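Local atomic coordinates of pilin, type IV (Thermus thermophilus, PDB entry 4BHR), a protein that probably serves as a type IV pilin subunit in pilus biogenesis, this construct being the part without the N-terminal transmembrane region. Residues Pro33-Cys36 against Asp37-Val40. Residues are numbered along the deposited sequence; the frame is centred on the assembly and turned at random.
Sequences PQAC and DQFV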
ATOM      1  N   PRO A  33      -9.971   2.659   4.279  1.00 16.99           N
ATOM      2  CA  PRO A  33      -9.124   2.502   3.077  1.00 17.15           C
ATOM      3  C   PRO A  33      -9.156   3.642   2.066  1.00 18.39           C
ATOM      4  O   PRO A  33     -10.047   4.507   2.088  1.00 17.61           O
ATOM      5  CB  PRO A  33      -9.721   1.281   2.404  1.00 16.22           C
ATOM      6  CG  PRO A  33     -11.203   1.428   2.694  1.00 18.42           C
ATOM      7  CD  PRO A  33     -11.262   1.967   4.107  1.00 17.77           C
ATOM      8  N   GLN A  34      -8.131   3.675   1.199  1.00 16.27           N
ATOM      9  CA  GLN A  34      -8.022   4.739   0.168  1.00 15.93           C
ATOM     10  C   GLN A  34      -7.387   4.147  -1.053  1.00 16.19           C
ATOM     11  O   GLN A  34      -6.670   3.174  -0.960  1.00 16.06           O
ATOM     12  CB  GLN A  34      -7.125   5.911   0.603  1.00 16.25           C
ATOM     13  CG  GLN A  34      -7.611   6.646   1.854  1.00 17.95           C
ATOM     14  CD  GLN A  34      -8.967   7.339   1.715  1.00 21.37           C
ATOM     15  OE1 GLN A  34      -9.466   7.589   0.607  1.00 22.41           O
ATOM     16  NE2 GLN A  34      -9.589   7.650   2.875  1.00 23.02           N
ATOM     17  N   ALA A  35      -7.674   4.732  -2.213  1.00 16.76           N
ATOM     18  CA  ALA A  35      -6.902   4.439  -3.417  1.00 16.30           C
ATOM     19  C   ALA A  35      -5.417   4.815  -3.233  1.00 16.23           C
ATOM     20  O   ALA A  35      -5.092   5.770  -2.561  1.00 18.20           O
ATOM     21  CB  ALA A  35      -7.482   5.260  -4.593  1.00 15.33           C
ATOM     22  N   CYS A  36      -4.533   4.056  -3.872  1.00 15.21           N
ATOM     23  CA  CYS A  36      -3.113   4.287  -3.673  1.00 17.09           C
ATOM     24  C   CYS A  36      -2.745   5.637  -4.210  1.00 18.09           C
ATOM     25  O   CYS A  36      -1.697   6.180  -3.799  1.00 18.07           O
ATOM     26  CB  CYS A  36      -2.285   3.236  -4.397  1.00 17.32           C
ATOM     27  SG  CYS A  36      -2.393   1.619  -3.628  1.00 18.10           S
ATOM     28  N   ASP A  37      -3.544   6.159  -5.157  1.00 19.17           N
ATOM     29  CA  ASP A  37      -3.151   7.441  -5.754  1.00 23.92           C
ATOM     30  C   ASP A  37      -3.430   8.630  -4.822  1.00 24.76           C
ATOM     31  O   ASP A  37      -3.104   9.771  -5.129  1.00 28.77           O
ATOM     32  CB  ASP A  37      -3.724   7.605  -7.169  1.00 27.00           C
ATOM     33  CG  ASP A  37      -5.239   7.749  -7.190  1.00 28.75           C
ATOM     34  OD1 ASP A  37      -5.871   7.867  -6.115  1.00 30.43           O
ATOM     35  OD2 ASP A  37      -5.790   7.758  -8.322  1.00 33.88           O
ATOM     36  N   GLN A  38      -3.963   8.341  -3.637  1.00 23.07           N
ATOM     37  CA  GLN A  38      -4.101   9.347  -2.599  1.00 22.37           C
ATOM     38  C   GLN A  38      -2.805   9.473  -1.834  1.00 21.27           C
ATOM     39  O   GLN A  38      -2.624  10.398  -1.031  1.00 18.85           O
ATOM     40  CB  GLN A  38      -5.281   9.024  -1.672  1.00 23.69           C
ATOM     41  CG  GLN A  38      -6.634   8.981  -2.387  1.00 25.89           C
ATOM     42  CD  GLN A  38      -6.904  10.249  -3.186  1.00 30.05           C
ATOM     43  OE1 GLN A  38      -6.670  10.315  -4.410  1.00 31.80           O
ATOM     44  NE2 GLN A  38      -7.383  11.277  -2.494  1.00 26.91           N
ATOM     45  N   PHE A  39      -1.857   8.575  -2.114  1.00 18.90           N
ATOM     46  CA  PHE A  39      -0.556   8.599  -1.471  1.00 18.38           C
ATOM     47  C   PHE A  39       0.588   8.846  -2.440  1.00 19.56           C
ATOM     48  O   PHE A  39       1.521   9.546  -2.103  1.00 20.91           O
ATOM     49  CB  PHE A  39      -0.327   7.265  -0.713  1.00 18.26           C
ATOM     50  CG  PHE A  39      -1.313   7.069   0.401  1.00 17.88           C
ATOM     51  CD1 PHE A  39      -1.168   7.767   1.608  1.00 17.19           C
ATOM     52  CD2 PHE A  39      -2.430   6.234   0.240  1.00 19.30           C
ATOM     53  CE1 PHE A  39      -2.130   7.660   2.609  1.00 18.85           C
ATOM     54  CE2 PHE A  39      -3.391   6.111   1.262  1.00 20.07           C
ATOM     55  CZ  PHE A  39      -3.213   6.814   2.452  1.00 19.37           C
ATOM     56  N   VAL A  40       0.534   8.182  -3.592  1.00 19.66           N
ATOM     57  CA  VAL A  40       1.523   8.358  -4.687  1.00 19.45           C
ATOM     58  C   VAL A  40       0.765   8.417  -6.014  1.00 21.50           C
ATOM     59  O   VAL A  40       0.047   7.450  -6.410  1.00 20.98           O
ATOM     60  CB  VAL A  40       2.550   7.209  -4.737  1.00 20.48           C
ATOM     61  CG1 VAL A  40       3.553   7.391  -5.865  1.00 21.66           C
ATOM     62  CG2 VAL A  40       3.281   7.055  -3.411  1.00 18.17           C
TER
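The ring of Phe39 lies beside strand 34-35, with Gln34 CB approaching Phe39 CE2 obliquely at 3.8 Å. Phe39 CG stands anti to its own carbonyl carbon (chi1 -64°), which turns the ring back along the chain: Ala35 O also lies oblique to it, 3.9 Å from Phe39 CD2, while Cys36 O sits at the ring edge, near its plane. Val18 of helix 6-20, Val52 of strand 47-54 and the loop residues Pro30 and Leu32 also touch the Phe39 side chain. The Gln34 chain bends at chi2 and its NE2 hydrogen-bonds Gln31 O, so that it meets Phe39 through its aliphatic base. The backbone winds into a short 3-10 turn. Gln38 N donates to Ala35 O at 3.0 Å, and Cys36 O accepts two bonds, from Phe39 N well above the carbonyl plane and from Val40 N in that plane, the latter almost straight (174°). With chi1 at 68°, Asp37 CG sits between the backbone N and the carbonyl carbon, and Asp37 OD1 lies 3.4 Å from Ala35 CB. An alanine in place of Phe39 would probably leave Gln34 CB and Val18 without their aromatic neighbour. Cys36 thus offers a carbonyl gripped twice within the turn and an SG bonded to Cys50, which fixes the turn to strand 47-54, while Val40 O, hydrogen-bonded to Tyr10 OH, gives a polar tie to helix 6-20.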